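Local coordinates for protein molinate hydrolase (Gulosibacter molinativorax, PDB 4UB9) that hydrolyses the thiocarbamate pesticide molinate and is a zinc-binding member of the amidohydrolase family, at residues V125-A130 and T152-R157; L390-W395 and W404-V409; G110-L115 and M190-V195. One frame throughout, in Å; residues are numbered along the deposited sequence.

Interaction 1 of 3, residues V125-A130 and T152-R157; sequences VIEEAA and TIARDR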
ATOM      1  N   VAL A 125      -3.458   4.208  32.104  1.00 33.45           N
ATOM      2  CA  VAL A 125      -3.930   5.011  30.986  1.00 32.17           C
ATOM      3  C   VAL A 125      -5.444   5.212  31.144  1.00 32.44           C
ATOM      4  O   VAL A 125      -5.994   6.296  30.916  1.00 34.62           O
ATOM      5  CB  VAL A 125      -3.662   4.329  29.643  1.00 33.32           C
ATOM      6  CG1 VAL A 125      -4.360   5.052  28.489  1.00 33.32           C
ATOM      7  CG2 VAL A 125      -2.179   4.253  29.404  1.00 37.89           C
ATOM      8  N   ILE A 126      -6.122   4.132  31.502  1.00 32.14           N
ATOM      9  CA  ILE A 126      -7.564   4.152  31.622  1.00 33.16           C
ATOM     10  C   ILE A 126      -7.968   5.066  32.789  1.00 35.24           C
ATOM     11  O   ILE A 126      -8.891   5.862  32.687  1.00 34.41           O
ATOM     12  CB  ILE A 126      -8.117   2.734  31.800  1.00 32.70           C
ATOM     13  CG1 ILE A 126      -8.022   1.992  30.472  1.00 33.71           C
ATOM     14  CG2 ILE A 126      -9.579   2.768  32.254  1.00 29.74           C
ATOM     15  CD1 ILE A 126      -8.337   0.517  30.562  1.00 33.32           C
ATOM     16  N   GLU A 127      -7.260   4.948  33.906  1.00 40.65           N
ATOM     17  CA  GLU A 127      -7.519   5.840  35.076  1.00 40.72           C
ATOM     18  C   GLU A 127      -7.296   7.299  34.724  1.00 35.40           C
ATOM     19  O   GLU A 127      -8.152   8.141  34.986  1.00 33.44           O
ATOM     20  CB  GLU A 127      -6.691   5.449  36.281  1.00 40.56           C
ATOM     21  CG  GLU A 127      -7.170   4.123  36.857  1.00 45.69           C
ATOM     22  CD  GLU A 127      -6.186   3.463  37.818  1.00 47.30           C
ATOM     23  OE1 GLU A 127      -5.142   4.084  38.132  1.00 52.83           O
ATOM     24  OE2 GLU A 127      -6.469   2.317  38.258  1.00 43.97           O
ATOM     25  N   GLU A 128      -6.185   7.583  34.081  1.00 35.81           N
ATOM     26  CA  GLU A 128      -5.904   8.959  33.586  1.00 35.16           C
ATOM     27  C   GLU A 128      -7.078   9.488  32.728  1.00 38.18           C
ATOM     28  O   GLU A 128      -7.528  10.625  32.890  1.00 31.85           O
ATOM     29  CB  GLU A 128      -4.620   9.005  32.755  1.00 33.42           C
ATOM     30  CG  GLU A 128      -4.282  10.362  32.146  1.00 35.18           C
ATOM     31  CD  GLU A 128      -3.073  10.353  31.214  1.00 39.41           C
ATOM     32  OE1 GLU A 128      -2.833   9.310  30.570  1.00 41.91           O
ATOM     33  OE2 GLU A 128      -2.349  11.377  31.099  1.00 42.12           O
ATOM     34  N   ALA A 129      -7.579   8.647  31.809  1.00 36.65           N
ATOM     35  CA  ALA A 129      -8.674   9.068  30.923  1.00 32.83           C
ATOM     36  C   ALA A 129      -9.968   9.308  31.715  1.00 33.14           C
ATOM     37  O   ALA A 129     -10.723  10.246  31.434  1.00 27.09           O
ATOM     38  CB  ALA A 129      -8.916   8.048  29.844  1.00 33.70           C
ATOM     39  N   ALA A 130     -10.199   8.466  32.719  1.00 31.11           N
ATOM     40  CA  ALA A 130     -11.353   8.643  33.606  1.00 35.61           C
ATOM     41  C   ALA A 130     -11.255   9.962  34.402  1.00 37.51           C
ATOM     42  O   ALA A 130     -12.249  10.622  34.687  1.00 35.08           O
ATOM     43  CB  ALA A 130     -11.457   7.480  34.558  1.00 32.24           C
ATOM     44  N   THR A 152     -11.131  -3.671  33.714  1.00 36.17           N
ATOM     45  CA  THR A 152     -11.594  -4.294  34.961  1.00 33.31           C
ATOM     46  C   THR A 152     -10.759  -3.816  36.147  1.00 32.78           C
ATOM     47  O   THR A 152     -11.272  -3.312  37.145  1.00 36.49           O
ATOM     48  CB  THR A 152     -11.484  -5.834  34.896  1.00 34.70           C
ATOM     49  OG1 THR A 152     -12.319  -6.307  33.857  1.00 35.96           O
ATOM     50  CG2 THR A 152     -11.920  -6.494  36.198  1.00 30.12           C
ATOM     51  N   ILE A 153      -9.447  -3.943  36.013  1.00 35.03           N
ATOM     52  CA  ILE A 153      -8.509  -3.436  37.036  1.00 36.13           C
ATOM     53  C   ILE A 153      -8.824  -1.983  37.438  1.00 38.26           C
ATOM     54  O   ILE A 153      -8.859  -1.633  38.614  1.00 34.77           O
ATOM     55  CB  ILE A 153      -7.061  -3.510  36.563  1.00 38.73           C
ATOM     56  CG1 ILE A 153      -6.643  -4.982  36.516  1.00 39.85           C
ATOM     57  CG2 ILE A 153      -6.137  -2.746  37.504  1.00 37.53           C
ATOM     58  CD1 ILE A 153      -5.323  -5.263  35.827  1.00 38.16           C
ATOM     59  N   ALA A 154      -9.031  -1.155  36.426  1.00 37.58           N
ATOM     60  CA  ALA A 154      -9.195   0.291  36.612  1.00 38.05           C
ATOM     61  C   ALA A 154     -10.532   0.618  37.257  1.00 38.66           C
ATOM     62  O   ALA A 154     -10.600   1.454  38.151  1.00 38.73           O
ATOM     63  CB  ALA A 154      -9.076   1.030  35.297  1.00 33.22           C
ATOM     64  N   ARG A 155     -11.603  -0.026  36.811  1.00 41.32           N
ATOM     65  CA  ARG A 155     -12.882   0.293  37.425  1.00 41.29           C
ATOM     66  C   ARG A 155     -12.909  -0.135  38.877  1.00 41.03           C
ATOM     67  O   ARG A 155     -13.469   0.573  39.708  1.00 41.27           O
ATOM     68  CB  ARG A 155     -14.078  -0.217  36.657  1.00 42.11           C
ATOM     69  CG  ARG A 155     -14.596  -1.538  37.068  1.00 44.93           C
ATOM     70  CD  ARG A 155     -16.044  -1.482  37.311  1.00 38.44           C
ATOM     71  NE  ARG A 155     -16.714  -2.550  36.610  1.00 50.02           N
ATOM     72  CZ  ARG A 155     -16.574  -3.867  36.798  1.00 46.43           C
ATOM     73  NH1 ARG A 155     -15.707  -4.361  37.636  1.00 44.94           N
ATOM     74  NH2 ARG A 155     -17.324  -4.701  36.097  1.00 43.40           N
ATOM     75  N   ASP A 156     -12.300  -1.283  39.177  1.00 36.92           N
ATOM     76  CA  ASP A 156     -12.317  -1.825  40.538  1.00 39.29           C
ATOM     77  C   ASP A 156     -11.531  -0.912  41.478  1.00 37.81           C
ATOM     78  O   ASP A 156     -11.916  -0.684  42.593  1.00 38.46           O
ATOM     79  CB  ASP A 156     -11.762  -3.252  40.586  1.00 41.33           C
ATOM     80  CG  ASP A 156     -12.660  -4.269  39.817  1.00 49.40           C
ATOM     81  OD1 ASP A 156     -13.783  -3.916  39.422  1.00 43.03           O
ATOM     82  OD2 ASP A 156     -12.240  -5.425  39.622  1.00 53.70           O
ATOM     83  N   ARG A 157     -10.453  -0.365  40.980  1.00 38.84           N
ATOM     84  CA  ARG A 157      -9.657   0.534  41.779  1.00 42.23           C
ATOM     85  C   ARG A 157     -10.333   1.861  42.007  1.00 44.39           C
ATOM     86  O   ARG A 157     -10.239   2.445  43.076  1.00 51.93           O
ATOM     87  CB  ARG A 157      -8.286   0.715  41.156  1.00 43.70           C
ATOM     88  CG  ARG A 157      -7.373  -0.456  41.500  1.00 40.21           C
ATOM     89  CD  ARG A 157      -6.130  -0.531  40.621  1.00 41.56           C
ATOM     90  NE  ARG A 157      -5.620   0.796  40.264  1.00 47.07           N
ATOM     91  CZ  ARG A 157      -4.738   1.501  40.978  1.00 46.48           C
ATOM     92  NH1 ARG A 157      -4.265   1.039  42.115  1.00 45.42           N
ATOM     93  NH2 ARG A 157      -4.355   2.698  40.560  1.00 44.25           N
TER
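Glu127 and Arg157 form a salt bridge between helix 122-135 and helix 148-159. Arg157 offers its side edge, NE and NH2, one nitrogen to each carboxylate oxygen. NE meets Glu127 OE2 at 2.7 Å, on that oxygen's syn lone pair. NH2 of Arg157 reaches Glu127 OE1 at 2.9 Å, also on the syn side but a little out of the carboxylate plane. Both hydrogen bonds are nearly straight. The carboxylate and guanidinium planes lie 23° apart, so the two groups meet almost flat, edge to edge. The chain of Glu127 runs extended beyond CG, while that of Arg157 bends at chi3 (35°), and the two side chains cross at about a right angle.

The apolar part is small and close to the backbones. The CB of Ala154 points at helix 122-135 and meets Ile126 CG2 at 3.5 Å. Glu127 CG lies on the same methyl at 4.0 Å. Here the alpha carbons of Glu127 and Ala154 are 6.0 Å apart. The segment axes approach to 9.3 Å and cross at -50°. Ile126 also touches Ile168 of strand 167-170, which places this end of the contact in the core.

The bidentate grip fixes the rotation of both charged groups. It also gives the buried carboxylate of Glu127 a partner for each oxygen, which probably keeps it ionised.

Interaction 2 of 3, residues L390-W395 and W404-V409; sequences LHERPW and WMQAMV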
ATOM      1  N   LEU A 390      -9.066  20.330  15.187  1.00 39.54           N
ATOM      2  CA  LEU A 390      -9.174  20.336  16.641  1.00 40.07           C
ATOM      3  C   LEU A 390     -10.393  21.046  17.126  1.00 37.88           C
ATOM      4  O   LEU A 390     -10.904  20.745  18.193  1.00 40.10           O
ATOM      5  CB  LEU A 390      -8.003  21.030  17.278  1.00 46.17           C
ATOM      6  CG  LEU A 390      -6.726  20.198  17.314  1.00 51.92           C
ATOM      7  CD1 LEU A 390      -5.525  21.121  17.578  1.00 47.36           C
ATOM      8  CD2 LEU A 390      -6.822  19.108  18.368  1.00 45.85           C
ATOM      9  N   HIS A 391     -10.832  22.024  16.362  1.00 35.36           N
ATOM     10  CA  HIS A 391     -11.928  22.889  16.786  1.00 40.27           C
ATOM     11  C   HIS A 391     -13.255  22.123  16.795  1.00 39.31           C
ATOM     12  O   HIS A 391     -13.776  21.733  15.749  1.00 40.55           O
ATOM     13  CB  HIS A 391     -12.041  24.117  15.870  1.00 38.25           C
ATOM     14  CG  HIS A 391     -13.144  25.050  16.243  1.00 41.84           C
ATOM     15  ND1 HIS A 391     -13.156  25.753  17.430  1.00 45.87           N
ATOM     16  CD2 HIS A 391     -14.268  25.416  15.577  1.00 45.07           C
ATOM     17  CE1 HIS A 391     -14.259  26.476  17.506  1.00 43.61           C
ATOM     18  NE2 HIS A 391     -14.939  26.303  16.385  1.00 49.06           N
ATOM     19  N   GLU A 392     -13.776  21.931  17.981  1.00 36.67           N
ATOM     20  CA  GLU A 392     -15.038  21.196  18.187  1.00 43.29           C
ATOM     21  C   GLU A 392     -14.920  19.763  17.657  1.00 41.63           C
ATOM     22  O   GLU A 392     -15.845  19.204  17.081  1.00 37.93           O
ATOM     23  CB  GLU A 392     -16.223  21.948  17.568  1.00 43.21           C
ATOM     24  CG  GLU A 392     -16.568  23.223  18.351  1.00 40.73           C
ATOM     25  CD  GLU A 392     -17.559  24.161  17.668  1.00 41.33           C
ATOM     26  OE1 GLU A 392     -18.122  23.842  16.567  1.00 37.33           O
ATOM     27  OE2 GLU A 392     -17.695  25.284  18.219  1.00 42.06           O
ATOM     28  N   ARG A 393     -13.757  19.178  17.922  1.00 41.47           N
ATOM     29  CA  ARG A 393     -13.510  17.798  17.586  1.00 37.83           C
ATOM     30  C   ARG A 393     -14.429  16.945  18.454  1.00 35.08           C
ATOM     31  O   ARG A 393     -14.440  17.085  19.666  1.00 34.24           O
ATOM     32  CB  ARG A 393     -12.064  17.417  17.854  1.00 40.16           C
ATOM     33  CG  ARG A 393     -11.718  16.080  17.235  1.00 41.65           C
ATOM     34  CD  ARG A 393     -10.230  15.759  17.156  1.00 42.83           C
ATOM     35  NE  ARG A 393      -9.861  14.985  18.329  1.00 46.48           N
ATOM     36  CZ  ARG A 393      -9.572  13.705  18.339  1.00 40.46           C
ATOM     37  NH1 ARG A 393      -9.530  13.000  17.226  1.00 44.24           N
ATOM     38  NH2 ARG A 393      -9.316  13.148  19.492  1.00 46.40           N
ATOM     39  N   PRO A 394     -15.153  16.009  17.854  1.00 35.29           N
ATOM     40  CA  PRO A 394     -16.118  15.253  18.664  1.00 36.75           C
ATOM     41  C   PRO A 394     -15.524  14.197  19.578  1.00 31.67           C
ATOM     42  O   PRO A 394     -16.190  13.776  20.523  1.00 29.89           O
ATOM     43  CB  PRO A 394     -17.059  14.635  17.615  1.00 38.02           C
ATOM     44  CG  PRO A 394     -16.306  14.662  16.343  1.00 36.98           C
ATOM     45  CD  PRO A 394     -15.327  15.782  16.417  1.00 38.88           C
ATOM     46  N   TRP A 395     -14.273  13.839  19.324  1.00 32.74           N
ATOM     47  CA  TRP A 395     -13.612  12.671  19.969  1.00 36.42           C
ATOM     48  C   TRP A 395     -12.551  12.999  21.036  1.00 38.84           C
ATOM     49  O   TRP A 395     -11.847  12.132  21.532  1.00 35.28           O
ATOM     50  CB  TRP A 395     -12.984  11.819  18.905  1.00 34.30           C
ATOM     51  CG  TRP A 395     -13.974  11.433  17.853  1.00 33.78           C
ATOM     52  CD1 TRP A 395     -15.111  10.748  18.038  1.00 36.47           C
ATOM     53  CD2 TRP A 395     -13.911  11.730  16.473  1.00 37.05           C
ATOM     54  NE1 TRP A 395     -15.770  10.560  16.851  1.00 36.27           N
ATOM     55  CE2 TRP A 395     -15.060  11.185  15.872  1.00 35.81           C
ATOM     56  CE3 TRP A 395     -13.009  12.434  15.672  1.00 42.40           C
ATOM     57  CZ2 TRP A 395     -15.314  11.268  14.492  1.00 37.05           C
ATOM     58  CZ3 TRP A 395     -13.283  12.550  14.284  1.00 42.05           C
ATOM     59  CH2 TRP A 395     -14.414  11.948  13.719  1.00 40.86           C
ATOM     60  N   TRP A 404     -21.088  17.881  22.113  1.00 32.37           N
ATOM     61  CA  TRP A 404     -22.292  17.088  21.729  1.00 36.44           C
ATOM     62  C   TRP A 404     -23.570  17.909  21.952  1.00 32.82           C
ATOM     63  O   TRP A 404     -24.405  18.068  21.070  1.00 32.91           O
ATOM     64  CB  TRP A 404     -22.348  15.797  22.574  1.00 36.53           C
ATOM     65  CG  TRP A 404     -23.396  14.796  22.171  1.00 35.82           C
ATOM     66  CD1 TRP A 404     -23.204  13.671  21.439  1.00 36.29           C
ATOM     67  CD2 TRP A 404     -24.773  14.816  22.524  1.00 33.86           C
ATOM     68  NE1 TRP A 404     -24.380  12.974  21.322  1.00 37.09           N
ATOM     69  CE2 TRP A 404     -25.360  13.664  21.973  1.00 33.76           C
ATOM     70  CE3 TRP A 404     -25.570  15.696  23.267  1.00 35.86           C
ATOM     71  CZ2 TRP A 404     -26.702  13.372  22.122  1.00 37.14           C
ATOM     72  CZ3 TRP A 404     -26.898  15.401  23.430  1.00 36.47           C
ATOM     73  CH2 TRP A 404     -27.460  14.243  22.858  1.00 38.58           C
ATOM     74  N   MET A 405     -23.648  18.446  23.156  1.00 31.94           N
ATOM     75  CA  MET A 405     -24.771  19.299  23.566  1.00 31.36           C
ATOM     76  C   MET A 405     -24.926  20.500  22.681  1.00 31.39           C
ATOM     77  O   MET A 405     -25.988  20.778  22.143  1.00 30.92           O
ATOM     78  CB  MET A 405     -24.600  19.716  25.001  1.00 32.56           C
ATOM     79  CG  MET A 405     -25.026  18.605  25.954  1.00 33.59           C
ATOM     80  SD  MET A 405     -24.948  19.082  27.678  1.00 39.03           S
ATOM     81  CE  MET A 405     -24.940  17.539  28.558  1.00 41.27           C
ATOM     82  N   GLN A 406     -23.823  21.144  22.410  1.00 32.82           N
ATOM     83  CA  GLN A 406     -23.827  22.281  21.461  1.00 34.96           C
ATOM     84  C   GLN A 406     -24.317  21.853  20.089  1.00 32.61           C
ATOM     85  O   GLN A 406     -25.192  22.493  19.506  1.00 37.60           O
ATOM     86  CB  GLN A 406     -22.399  22.883  21.367  1.00 37.87           C
ATOM     87  CG  GLN A 406     -22.317  24.027  20.376  1.00 42.32           C
ATOM     88  CD  GLN A 406     -20.913  24.575  20.240  1.00 39.92           C
ATOM     89  OE1 GLN A 406     -20.135  24.559  21.183  1.00 45.06           O
ATOM     90  NE2 GLN A 406     -20.578  24.990  19.056  1.00 37.18           N
ATOM     91  N   ALA A 407     -23.762  20.743  19.563  1.00 31.91           N
ATOM     92  CA  ALA A 407     -24.151  20.274  18.210  1.00 29.70           C
ATOM     93  C   ALA A 407     -25.637  19.954  18.148  1.00 30.90           C
ATOM     94  O   ALA A 407     -26.313  20.214  17.162  1.00 29.52           O
ATOM     95  CB  ALA A 407     -23.375  19.050  17.825  1.00 30.24           C
ATOM     96  N   MET A 408     -26.135  19.322  19.204  1.00 32.65           N
ATOM     97  CA  MET A 408     -27.543  18.884  19.198  1.00 34.01           C
ATOM     98  C   MET A 408     -28.474  20.117  19.215  1.00 32.02           C
ATOM     99  O   MET A 408     -29.408  20.200  18.455  1.00 29.59           O
ATOM    100  CB  MET A 408     -27.808  17.918  20.360  1.00 36.28           C
ATOM    101  CG  MET A 408     -27.152  16.545  20.157  1.00 38.97           C
ATOM    102  SD  MET A 408     -27.704  15.692  18.648  1.00 40.29           S
ATOM    103  CE  MET A 408     -29.068  14.754  19.303  1.00 45.31           C
ATOM    104  N   VAL A 409     -28.149  21.068  20.078  1.00 32.14           N
ATOM    105  CA  VAL A 409     -28.887  22.300  20.184  1.00 31.21           C
ATOM    106  C   VAL A 409     -28.845  23.047  18.866  1.00 34.09           C
ATOM    107  O   VAL A 409     -29.865  23.531  18.429  1.00 36.75           O
ATOM    108  CB  VAL A 409     -28.365  23.164  21.319  1.00 31.47           C
ATOM    109  CG1 VAL A 409     -28.996  24.560  21.282  1.00 32.05           C
ATOM    110  CG2 VAL A 409     -28.671  22.478  22.643  1.00 30.09           C
TER
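The side-chain amide nitrogen NE2 of Gln406 is held by two carboxylates. Across the contact it donates to Glu392 OE2 at 3.0 Å, with an N-H...O angle of 158°. One helical turn further on, Glu410 OE2 accepts from the same nitrogen. Glu392 is not met in the plane of its carboxylate: NE2 of Gln406 comes from above it, and the amide and carboxylate planes stand 89° apart. The two side chains cross at about a right angle, and both are extended beyond CG. In Gln406, CG is anti to the backbone N (chi1 178°), which carries the amide out from helix 400-410 toward the loop.

Glu392 sits in the type II beta turn from Leu390 to Arg393, closed by Arg393 N to Leu390 O at 3.3 Å. Its CG lies over the centre of the His391 ring, 4.0 Å above the ring plane. The other oxygen, OE1, bonds Thr332 OG1. The carboxylate thus ties the turn to two other parts of the chain. Replacing Glu392 by alanine would probably cost Gln406 NE2 and Thr332 OG1 their shared partner, leaving the amide with Glu410 and freer to turn.

The turn starts at the last residue of helix 387-390 and rests on helix 333-341, where Ala334 touches both His391 and Glu392. Helix 400-410 packs by Trp404, Met405 and Met408 on strand 368-370, and by Met405 and Val409 on helix 415-421.

Interaction 3 of 3, residues G110-L115 and M190-V195; sequences GGIEYL and MQARTV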
ATOM      1  N   GLY A 110      -1.559   5.916  14.747  1.00 31.84           N
ATOM      2  CA  GLY A 110      -1.199   6.054  16.160  1.00 32.14           C
ATOM      3  C   GLY A 110      -1.288   4.808  17.006  1.00 31.37           C
ATOM      4  O   GLY A 110      -0.746   4.770  18.126  1.00 33.57           O
ATOM      5  N   GLY A 111      -2.035   3.819  16.530  1.00 29.92           N
ATOM      6  CA  GLY A 111      -2.284   2.595  17.321  1.00 30.67           C
ATOM      7  C   GLY A 111      -1.013   1.924  17.815  1.00 31.32           C
ATOM      8  O   GLY A 111      -0.903   1.530  18.975  1.00 32.38           O
ATOM      9  N   ILE A 112      -0.032   1.809  16.925  1.00 31.00           N
ATOM     10  CA  ILE A 112       1.168   1.084  17.261  1.00 29.43           C
ATOM     11  C   ILE A 112       1.913   1.825  18.354  1.00 33.32           C
ATOM     12  O   ILE A 112       2.234   1.245  19.390  1.00 32.05           O
ATOM     13  CB  ILE A 112       2.092   0.887  16.087  1.00 27.02           C
ATOM     14  CG1 ILE A 112       1.436   0.021  15.011  1.00 28.78           C
ATOM     15  CG2 ILE A 112       3.370   0.171  16.543  1.00 27.03           C
ATOM     16  CD1 ILE A 112       2.170   0.053  13.699  1.00 27.50           C
ATOM     17  N   GLU A 113       2.198   3.093  18.089  1.00 29.79           N
ATOM     18  CA  GLU A 113       3.035   3.900  18.981  1.00 30.94           C
ATOM     19  C   GLU A 113       2.400   4.040  20.342  1.00 28.81           C
ATOM     20  O   GLU A 113       3.050   3.856  21.372  1.00 32.04           O
ATOM     21  CB  GLU A 113       3.380   5.278  18.399  1.00 33.11           C
ATOM     22  CG  GLU A 113       2.186   6.172  18.087  1.00 34.96           C
ATOM     23  CD  GLU A 113       2.507   7.257  17.064  1.00 37.24           C
ATOM     24  OE1 GLU A 113       2.927   8.378  17.469  1.00 41.84           O
ATOM     25  OE2 GLU A 113       2.278   7.019  15.851  1.00 37.73           O
ATOM     26  N   TYR A 114       1.103   4.246  20.361  1.00 29.25           N
ATOM     27  CA  TYR A 114       0.380   4.360  21.635  1.00 27.73           C
ATOM     28  C   TYR A 114       0.387   3.051  22.446  1.00 28.40           C
ATOM     29  O   TYR A 114       0.701   3.034  23.636  1.00 25.96           O
ATOM     30  CB  TYR A 114      -1.031   4.762  21.305  1.00 28.73           C
ATOM     31  CG  TYR A 114      -2.074   4.867  22.406  1.00 31.26           C
ATOM     32  CD1 TYR A 114      -2.158   6.011  23.231  1.00 33.21           C
ATOM     33  CD2 TYR A 114      -3.060   3.918  22.541  1.00 33.03           C
ATOM     34  CE1 TYR A 114      -3.167   6.152  24.169  1.00 31.53           C
ATOM     35  CE2 TYR A 114      -4.092   4.064  23.483  1.00 31.89           C
ATOM     36  CZ  TYR A 114      -4.119   5.164  24.297  1.00 35.08           C
ATOM     37  OH  TYR A 114      -5.134   5.283  25.202  1.00 37.88           O
ATOM     38  N   LEU A 115       0.042   1.945  21.805  1.00 26.39           N
ATOM     39  CA  LEU A 115      -0.028   0.689  22.572  1.00 27.79           C
ATOM     40  C   LEU A 115       1.354   0.204  23.015  1.00 29.75           C
ATOM     41  O   LEU A 115       1.482  -0.441  24.057  1.00 28.79           O
ATOM     42  CB  LEU A 115      -0.760  -0.394  21.791  1.00 28.33           C
ATOM     43  CG  LEU A 115      -2.274  -0.090  21.640  1.00 28.78           C
ATOM     44  CD1 LEU A 115      -2.956  -1.062  20.681  1.00 32.17           C
ATOM     45  CD2 LEU A 115      -2.965  -0.143  22.972  1.00 29.26           C
ATOM     46  N   MET A 190      -3.712   2.495   5.183  1.00 33.04           N
ATOM     47  CA  MET A 190      -3.223   2.315   6.535  1.00 32.32           C
ATOM     48  C   MET A 190      -3.391   0.884   7.010  1.00 29.61           C
ATOM     49  O   MET A 190      -4.481   0.457   7.384  1.00 32.44           O
ATOM     50  CB  MET A 190      -3.976   3.181   7.501  1.00 33.71           C
ATOM     51  CG  MET A 190      -3.828   4.650   7.235  1.00 37.89           C
ATOM     52  SD  MET A 190      -4.592   5.575   8.590  1.00 42.09           S
ATOM     53  CE  MET A 190      -4.554   7.163   7.732  1.00 42.09           C
ATOM     54  N   GLN A 191      -2.290   0.161   7.068  1.00 28.61           N
ATOM     55  CA  GLN A 191      -2.313  -1.241   7.434  1.00 28.45           C
ATOM     56  C   GLN A 191      -1.189  -1.506   8.413  1.00 25.70           C
ATOM     57  O   GLN A 191      -0.064  -1.902   8.035  1.00 25.32           O
ATOM     58  CB  GLN A 191      -2.161  -2.108   6.171  1.00 30.11           C
ATOM     59  CG  GLN A 191      -3.302  -1.975   5.171  1.00 30.72           C
ATOM     60  CD  GLN A 191      -3.094  -2.751   3.861  1.00 30.54           C
ATOM     61  OE1 GLN A 191      -3.537  -2.321   2.782  1.00 30.11           O
ATOM     62  NE2 GLN A 191      -2.354  -3.812   3.936  1.00 35.91           N
ATOM     63  N   ALA A 192      -1.502  -1.314   9.663  1.00 23.81           N
ATOM     64  CA  ALA A 192      -0.489  -1.402  10.711  1.00 27.90           C
ATOM     65  C   ALA A 192       0.326  -2.686  10.713  1.00 31.20           C
ATOM     66  O   ALA A 192       1.544  -2.670  10.962  1.00 34.92           O
ATOM     67  CB  ALA A 192      -1.133  -1.215  12.040  1.00 28.87           C
ATOM     68  N   ARG A 193      -0.322  -3.808  10.409  1.00 33.79           N
ATOM     69  CA  ARG A 193       0.357  -5.127  10.402  1.00 32.85           C
ATOM     70  C   ARG A 193       1.503  -5.209   9.433  1.00 30.69           C
ATOM     71  O   ARG A 193       2.402  -5.993   9.617  1.00 32.35           O
ATOM     72  CB  ARG A 193      -0.614  -6.279  10.142  1.00 37.19           C
ATOM     73  CG  ARG A 193      -1.104  -6.904  11.444  1.00 39.49           C
ATOM     74  CD  ARG A 193      -2.064  -8.074  11.258  1.00 41.85           C
ATOM     75  NE  ARG A 193      -2.701  -8.444  12.539  1.00 39.10           N
ATOM     76  CZ  ARG A 193      -2.239  -9.343  13.403  1.00 39.79           C
ATOM     77  NH1 ARG A 193      -1.105 -10.032  13.173  1.00 43.64           N
ATOM     78  NH2 ARG A 193      -2.907  -9.562  14.521  1.00 39.68           N
ATOM     79  N   THR A 194       1.484  -4.401   8.381  1.00 29.12           N
ATOM     80  CA  THR A 194       2.584  -4.415   7.433  1.00 25.33           C
ATOM     81  C   THR A 194       3.923  -3.909   8.009  1.00 26.09           C
ATOM     82  O   THR A 194       4.954  -4.121   7.425  1.00 25.83           O
ATOM     83  CB  THR A 194       2.264  -3.594   6.163  1.00 28.18           C
ATOM     84  OG1 THR A 194       2.088  -2.207   6.483  1.00 25.84           O
ATOM     85  CG2 THR A 194       0.995  -4.136   5.468  1.00 26.89           C
ATOM     86  N   VAL A 195       3.887  -3.179   9.116  1.00 26.67           N
ATOM     87  CA  VAL A 195       5.100  -2.563   9.637  1.00 25.66           C
ATOM     88  C   VAL A 195       5.363  -2.807  11.098  1.00 28.31           C
ATOM     89  O   VAL A 195       6.204  -2.151  11.693  1.00 30.57           O
ATOM     90  CB  VAL A 195       5.109  -1.035   9.411  1.00 27.18           C
ATOM     91  CG1 VAL A 195       4.992  -0.699   7.943  1.00 29.85           C
ATOM     92  CG2 VAL A 195       3.964  -0.359  10.140  1.00 28.62           C
TER
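The first turn of helix 111-118 meets a turn in the long loop between strand 174-175 and helix 198-209. Ile112 makes the contact from the helix side, and Ala192 and Val195 receive it. The side chains meet through carbon alone, with no hydrogen bond across the contact. The terminal methyl of Ile112, CD1, reaches Ala192 CB at 3.9 Å and Val195 CG2 at 4.0 Å. Behind it, Ile112 CG1 lies 4.1 Å from the same Ala192 methyl. With CG1 of Ile112 anti to the carbonyl carbon (chi1 -64°) and the chain extended beyond it, CD1 stands out from the helix at the loop. The backbones stay apart, with the alpha carbons of Ile112 and Ala192 at 7.2 Å.

Each side has its own framework. Gly110 is the N-cap of the helix, and its carbonyl oxygen accepts from Tyr114 N. In the loop, Gln191 O is gripped twice by Thr194: OG1 donates to it at 2.7 Å in the carbonyl plane, and the backbone N at 3.0 Å. Val195 N bonds Ala192 O at 3.0 Å. These bonds hold the turn that carries Ala192 and Val195.

A second subunit lies against this region: its Ile112 packs on Ile112, and its Ser197 bonds Glu113. Residues 110-115 open helix 111-118, which follows helix 103-106. The arrangement is consistent with a TIM-barrel amidohydrolase, in which long connections between strands and helices carry extra helices and turns; here this region also forms part of the subunit interface.

Overall arrangement
All three contacts belong to the amidohydrolase part of the chain and lie away from the zinc site at His282 and His302. Interactions 1 and 3 have centres about 24 Å apart, yet they touch, with Val125 CG1 3.4 Å from Tyr114 OH. Helix 111-118 and helix 122-135 follow each other in sequence, and both segments of interaction 1 fall between those of interaction 3. Interaction 2 comes later in the chain. Its centre is about 25 Å from that of interaction 1, across the centre of the chain, and about 28 Å from that of interaction 3; nearest atoms are about 10 Å apart in each case. Interaction 3 packs extensively on another subunit, whereas no other chain touches interaction 2.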